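Local structure of thiol transferase (Phanerochaete chrysosporium, 4F0B) at residues P22-E27 with G174-A179; I87-A92 with S113-W118. The protein binds oxidized glutathione disulfide and, as a glutathione transferase of the Ure2p type, probably catalyses glutathione-dependent thiol transfer reactions. All blocks are in the same frame, centred on the assembly; numbering follows the deposited sequence.

Interaction 1 (P22-E27 with G174-A179)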
loop_
_atom_site.group_PDB
_atom_site.type_symbol
_atom_site.label_atom_id
_atom_site.label_comp_id
_atom_site.label_asym_id
_atom_site.label_seq_id
_atom_site.Cartn_x
_atom_site.Cartn_y
_atom_site.Cartn_z
ATOM N N PRO A 22 -3.147 -4.689 -13.662
ATOM C CA PRO A 22 -1.972 -4.728 -14.552
ATOM C C PRO A 22 -2.338 -4.999 -16.001
ATOM O O PRO A 22 -1.627 -4.524 -16.895
ATOM C CB PRO A 22 -1.114 -5.870 -13.975
ATOM C CG PRO A 22 -1.604 -6.029 -12.502
ATOM C CD PRO A 22 -3.104 -5.768 -12.640
ATOM N N ALA A 23 -3.406 -5.754 -16.255
ATOM C CA ALA A 23 -3.817 -6.036 -17.636
ATOM C C ALA A 23 -4.309 -4.757 -18.313
ATOM O O ALA A 23 -4.043 -4.524 -19.487
ATOM C CB ALA A 23 -4.881 -7.146 -17.692
ATOM N N ILE A 24 -5.024 -3.931 -17.562
ATOM C CA ILE A 24 -5.423 -2.625 -18.074
ATOM C C ILE A 24 -4.192 -1.802 -18.477
ATOM O O ILE A 24 -4.136 -1.311 -19.606
ATOM C CB ILE A 24 -6.271 -1.872 -17.058
ATOM C CG1 ILE A 24 -7.641 -2.546 -16.911
ATOM C CG2 ILE A 24 -6.401 -0.385 -17.488
ATOM C CD1 ILE A 24 -8.468 -2.010 -15.704
ATOM N N LEU A 25 -3.196 -1.695 -17.599
ATOM C CA LEU A 25 -2.010 -0.963 -17.989
ATOM C C LEU A 25 -1.302 -1.584 -19.200
ATOM O O LEU A 25 -0.896 -0.859 -20.101
ATOM C CB LEU A 25 -1.057 -0.828 -16.809
ATOM C CG LEU A 25 0.227 -0.059 -17.157
ATOM C CD1 LEU A 25 -0.025 1.359 -17.633
ATOM C CD2 LEU A 25 1.127 -0.074 -15.933
ATOM N N LEU A 26 -1.158 -2.917 -19.233
ATOM C CA LEU A 26 -0.523 -3.559 -20.392
ATOM C C LEU A 26 -1.250 -3.192 -21.680
ATOM O O LEU A 26 -0.618 -2.896 -22.692
ATOM C CB LEU A 26 -0.485 -5.076 -20.198
ATOM C CG LEU A 26 0.556 -5.517 -19.156
ATOM C CD1 LEU A 26 0.257 -6.917 -18.650
ATOM C CD2 LEU A 26 1.953 -5.461 -19.776
ATOM N N GLU A 27 -2.580 -3.192 -21.668
ATOM C CA GLU A 27 -3.310 -2.824 -22.881
ATOM C C GLU A 27 -3.197 -1.327 -23.205
ATOM O O GLU A 27 -3.133 -0.963 -24.381
ATOM C CB GLU A 27 -4.782 -3.250 -22.776
ATOM C CG GLU A 27 -5.013 -4.768 -22.816
ATOM C CD GLU A 27 -4.578 -5.390 -24.138
ATOM O OE1 GLU A 27 -4.680 -4.746 -25.221
ATOM O OE2 GLU A 27 -4.141 -6.564 -24.141
ATOM N N GLY A 174 -4.636 14.782 -12.696
ATOM C CA GLY A 174 -4.732 15.622 -13.899
ATOM C C GLY A 174 -4.961 14.785 -15.136
ATOM O O GLY A 174 -6.058 14.741 -15.706
ATOM N N THR A 175 -3.888 14.130 -15.590
ATOM C CA THR A 175 -3.978 13.185 -16.702
ATOM C C THR A 175 -4.155 11.771 -16.186
ATOM O O THR A 175 -3.646 11.388 -15.113
ATOM C CB THR A 175 -2.704 13.246 -17.572
ATOM O OG1 THR A 175 -1.556 13.073 -16.729
ATOM C CG2 THR A 175 -2.602 14.607 -18.265
ATOM N N TYR A 176 -4.881 10.973 -16.962
ATOM C CA TYR A 176 -5.123 9.557 -16.650
ATOM C C TYR A 176 -3.830 8.778 -16.536
ATOM O O TYR A 176 -2.949 8.877 -17.385
ATOM C CB TYR A 176 -5.970 8.973 -17.767
ATOM C CG TYR A 176 -6.159 7.475 -17.767
ATOM C CD1 TYR A 176 -7.049 6.860 -16.877
ATOM C CD2 TYR A 176 -5.489 6.677 -18.683
ATOM C CE1 TYR A 176 -7.254 5.486 -16.904
ATOM C CE2 TYR A 176 -5.702 5.296 -18.715
ATOM C CZ TYR A 176 -6.586 4.728 -17.847
ATOM O OH TYR A 176 -6.799 3.380 -17.901
ATOM N N GLY A 177 -3.722 8.003 -15.468
ATOM C CA GLY A 177 -2.512 7.210 -15.307
ATOM C C GLY A 177 -2.675 6.140 -14.261
ATOM O O GLY A 177 -3.790 5.761 -13.877
ATOM N N ILE A 178 -1.526 5.616 -13.834
ATOM C CA ILE A 178 -1.531 4.427 -12.981
ATOM C C ILE A 178 -2.239 4.606 -11.642
ATOM O O ILE A 178 -2.777 3.619 -11.122
ATOM C CB ILE A 178 -0.136 3.817 -12.781
ATOM C CG1 ILE A 178 0.849 4.824 -12.171
ATOM C CG2 ILE A 178 0.383 3.269 -14.131
ATOM C CD1 ILE A 178 2.226 4.186 -11.825
ATOM N N ALA A 179 -2.302 5.825 -11.088
ATOM C CA ALA A 179 -3.101 6.005 -9.886
ATOM C C ALA A 179 -4.587 5.797 -10.135
ATOM O O ALA A 179 -5.276 5.187 -9.299
ATOM C CB ALA A 179 -2.872 7.358 -9.271
#

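Interaction 2 (I87-A92 with S113-W118)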
loop_
_atom_site.group_PDB
_atom_site.type_symbol
_atom_site.label_atom_id
_atom_site.label_comp_id
_atom_site.label_asym_id
_atom_site.label_seq_id
_atom_site.Cartn_x
_atom_site.Cartn_y
_atom_site.Cartn_z
ATOM N N ILE A 87 3.550 -3.581 -9.394
ATOM C CA ILE A 87 3.522 -4.050 -10.790
ATOM C C ILE A 87 3.260 -2.869 -11.745
ATOM O O ILE A 87 3.957 -2.716 -12.763
ATOM C CB ILE A 87 2.452 -5.115 -10.979
ATOM C CG1 ILE A 87 2.810 -6.374 -10.154
ATOM C CG2 ILE A 87 2.315 -5.466 -12.473
ATOM C CD1 ILE A 87 1.645 -7.348 -9.961
ATOM N N LEU A 88 2.289 -2.017 -11.365
ATOM C CA LEU A 88 2.005 -0.844 -12.202
ATOM C C LEU A 88 3.241 0.044 -12.318
ATOM O O LEU A 88 3.591 0.513 -13.404
ATOM C CB LEU A 88 0.821 -0.059 -11.611
ATOM C CG LEU A 88 -0.507 -0.813 -11.607
ATOM C CD1 LEU A 88 -1.589 0.026 -10.911
ATOM C CD2 LEU A 88 -1.029 -1.104 -13.012
ATOM N N LEU A 89 3.889 0.305 -11.189
ATOM C CA LEU A 89 5.102 1.141 -11.193
ATOM C C LEU A 89 6.234 0.514 -12.025
ATOM O O LEU A 89 6.903 1.210 -12.776
ATOM C CB LEU A 89 5.567 1.396 -9.756
ATOM C CG LEU A 89 4.634 2.379 -9.023
ATOM C CD1 LEU A 89 4.835 2.203 -7.537
ATOM C CD2 LEU A 89 4.990 3.787 -9.407
ATOM N N TYR A 90 6.447 -0.791 -11.882
ATOM C CA TYR A 90 7.482 -1.473 -12.656
ATOM C C TYR A 90 7.228 -1.387 -14.159
ATOM O O TYR A 90 8.121 -1.085 -14.943
ATOM C CB TYR A 90 7.514 -2.954 -12.278
ATOM C CG TYR A 90 8.583 -3.718 -13.023
ATOM C CD1 TYR A 90 9.895 -3.776 -12.531
ATOM C CD2 TYR A 90 8.309 -4.356 -14.241
ATOM C CE1 TYR A 90 10.895 -4.461 -13.240
ATOM C CE2 TYR A 90 9.299 -5.035 -14.947
ATOM C CZ TYR A 90 10.593 -5.081 -14.448
ATOM O OH TYR A 90 11.580 -5.772 -15.152
ATOM N N LEU A 91 5.993 -1.692 -14.553
ATOM C CA LEU A 91 5.670 -1.684 -15.973
ATOM C C LEU A 91 5.782 -0.277 -16.527
ATOM O O LEU A 91 6.276 -0.086 -17.659
ATOM C CB LEU A 91 4.267 -2.250 -16.208
ATOM C CG LEU A 91 4.106 -3.760 -15.979
ATOM C CD1 LEU A 91 2.638 -4.145 -16.065
ATOM C CD2 LEU A 91 4.915 -4.550 -17.016
ATOM N N ALA A 92 5.342 0.708 -15.759
ATOM C CA ALA A 92 5.516 2.088 -16.206
ATOM C C ALA A 92 6.990 2.435 -16.384
ATOM O O ALA A 92 7.368 3.016 -17.407
ATOM C CB ALA A 92 4.833 3.059 -15.246
ATOM N N SER A 113 6.216 11.639 -6.490
ATOM C CA SER A 113 5.774 11.459 -5.109
ATOM C C SER A 113 4.252 11.476 -4.976
ATOM O O SER A 113 3.682 10.631 -4.311
ATOM C CB SER A 113 6.391 12.518 -4.218
ATOM O OG SER A 113 5.890 12.348 -2.882
ATOM N N GLU A 114 3.579 12.420 -5.641
ATOM C CA GLU A 114 2.130 12.436 -5.557
ATOM C C GLU A 114 1.512 11.151 -6.082
ATOM O O GLU A 114 0.532 10.639 -5.509
ATOM C CB GLU A 114 1.526 13.633 -6.285
ATOM C CG GLU A 114 1.866 14.987 -5.678
ATOM C CD GLU A 114 1.024 16.085 -6.312
ATOM O OE1 GLU A 114 1.616 16.923 -7.025
ATOM O OE2 GLU A 114 -0.230 16.092 -6.128
ATOM N N GLU A 115 2.051 10.641 -7.193
ATOM C CA GLU A 115 1.583 9.377 -7.710
ATOM C C GLU A 115 1.765 8.252 -6.676
ATOM O O GLU A 115 0.831 7.471 -6.458
ATOM C CB GLU A 115 2.316 9.103 -9.023
ATOM C CG GLU A 115 1.967 7.782 -9.650
ATOM C CD GLU A 115 2.933 7.466 -10.726
ATOM O OE1 GLU A 115 3.963 6.815 -10.425
ATOM O OE2 GLU A 115 2.728 7.946 -11.851
ATOM N N LEU A 116 2.938 8.161 -6.048
ATOM C CA LEU A 116 3.149 7.176 -4.976
ATOM C C LEU A 116 2.164 7.376 -3.827
ATOM O O LEU A 116 1.608 6.419 -3.299
ATOM C CB LEU A 116 4.566 7.255 -4.403
ATOM C CG LEU A 116 5.704 6.816 -5.321
ATOM C CD1 LEU A 116 7.017 6.983 -4.580
ATOM C CD2 LEU A 116 5.510 5.346 -5.737
ATOM N N GLN A 117 1.924 8.623 -3.441
ATOM C CA GLN A 117 1.010 8.857 -2.321
ATOM C C GLN A 117 -0.380 8.325 -2.637
ATOM O O GLN A 117 -1.002 7.661 -1.779
ATOM C CB GLN A 117 0.949 10.358 -2.015
ATOM C CG GLN A 117 2.278 10.933 -1.517
ATOM C CD GLN A 117 2.184 12.417 -1.354
ATOM O OE1 GLN A 117 1.287 12.927 -0.691
ATOM N NE2 GLN A 117 3.121 13.155 -1.985
ATOM N N TRP A 118 -0.900 8.604 -3.839
ATOM C CA TRP A 118 -2.240 8.104 -4.181
ATOM C C TRP A 118 -2.289 6.597 -4.403
ATOM O O TRP A 118 -3.279 5.962 -4.034
ATOM C CB TRP A 118 -2.873 8.933 -5.319
ATOM C CG TRP A 118 -3.254 10.298 -4.823
ATOM C CD1 TRP A 118 -2.518 11.434 -4.926
ATOM C CD2 TRP A 118 -4.438 10.648 -4.073
ATOM N NE1 TRP A 118 -3.184 12.493 -4.312
ATOM C CE2 TRP A 118 -4.350 12.017 -3.767
ATOM C CE3 TRP A 118 -5.551 9.941 -3.654
ATOM C CZ2 TRP A 118 -5.352 12.692 -3.047
ATOM C CZ3 TRP A 118 -6.541 10.606 -2.936
ATOM C CH2 TRP A 118 -6.428 11.965 -2.654
#

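Interaction 1 (P22-E27 with G174-A179)
L25 and I178 meet through their methyl groups. The isobutyl fork of L25 straddles a single branch methyl, CD2 lying 3.9 Å and CD1 4.0 Å from I178 CG2. L25 CG stands opposite its own backbone N (chi1 180°), which carries the fork across to I178. On the far side the rarer I178 rotamer, with chi1 58°, tucks CG1 between N and C and leaves CG2 to meet the leucine. A branched residue suits this spot because its two arms serve two neighbours: CG2 faces L25, while the longer arm runs on toward helix 84-95.

This is the domain interface of the glutathione transferase fold, where helix 20-33 of the thioredoxin-like N-terminal domain meets the start of helix 178-187 in the all-helical domain. G177 is the N-cap, and its N is bonded by D180 OD2, one half of a capping box. Y176 and I181 touch just across that cap, as in the hydrophobic staple known from this family.

I24 and Y176 cross at nearly a right angle, I24 CG2 resting 3.8 Å from Y176 OH. The methyl covers a hydroxyl already hydrogen-bonded to E28 OE2, so the buried tyrosine keeps a polar partner beside an apolar neighbour. The aromatic ring also makes a cation-pi contact with R213.

Interaction 2 (I87-A92 with S113-W118)
Where helices 84-95 and 109-139 come nearest within these segments, the CA atoms of L89 and L116 stand 8.9 Å apart, a spacing that leaves room for one layer of side chains. The pairing belongs to the glutathione transferase fold: the last helix of the thioredoxin-like domain lies against the long first helix of the all-helical domain, the two being joined in the chain by the interdomain linker.

L89 carries most of the contact. Its CB points at the opposing helix, and with chi1 at -72° CG lies opposite the carbonyl carbon, so both methyls reach the partner. L116 approaches at about a right angle and presents one methyl to this fork, L116 CD2 lying 3.7 Å from L89 CD1 and 4.0 Å from L89 CD2. Leucine suits both places because its branch point, one carbon beyond CB, sets the two methyls out where they can meet side chains of the facing helix. L89 also packs on F120 of the second subunit, so it sits where the domain interface runs into the dimer interface.

E115 runs alongside L89 but points the other way, its chain extended beyond CG. It was modelled in two conformers, so the 3.4 Å approach of E115 OE1 to L89 CD2 in one of them is doubtful. In the conformer given here, E115 OE2 accepts a hydrogen bond from R103 N in the linker, which would give the buried carboxylate a polar partner.

Farther round helix 109-139, Q117 OE1 accepts a bond from F82 N of the second subunit. Its amide is steadied from within the helix: Q117 NE2 donates to S113 OG at 3.0 Å, with an N-H...O angle of 150°, the hydroxyl oxygen lying 18° out of the amide plane.

Interactions 1 and 2, their centres about 10 Å apart, form one continuous buried core, with interaction 2 nested inside the chain loop that interaction 1 closes. I178 joins them: its CD1 lies 3.7 Å from L89 CD2, so one isoleucine touches both N-terminal-domain helices, 20-33 and 84-95. Those two helices also pack directly, L25 CD2 coming 3.6 Å from L88 O and P22 CB 3.8 Å from I87 CG2. Neither contact forms part of the ligand pocket's immediate lining: the side chains of I178 and L89 are about 13 Å and 11 Å from a bound oxidized glutathione disulfide. Together they join the thioredoxin-like and helical domains.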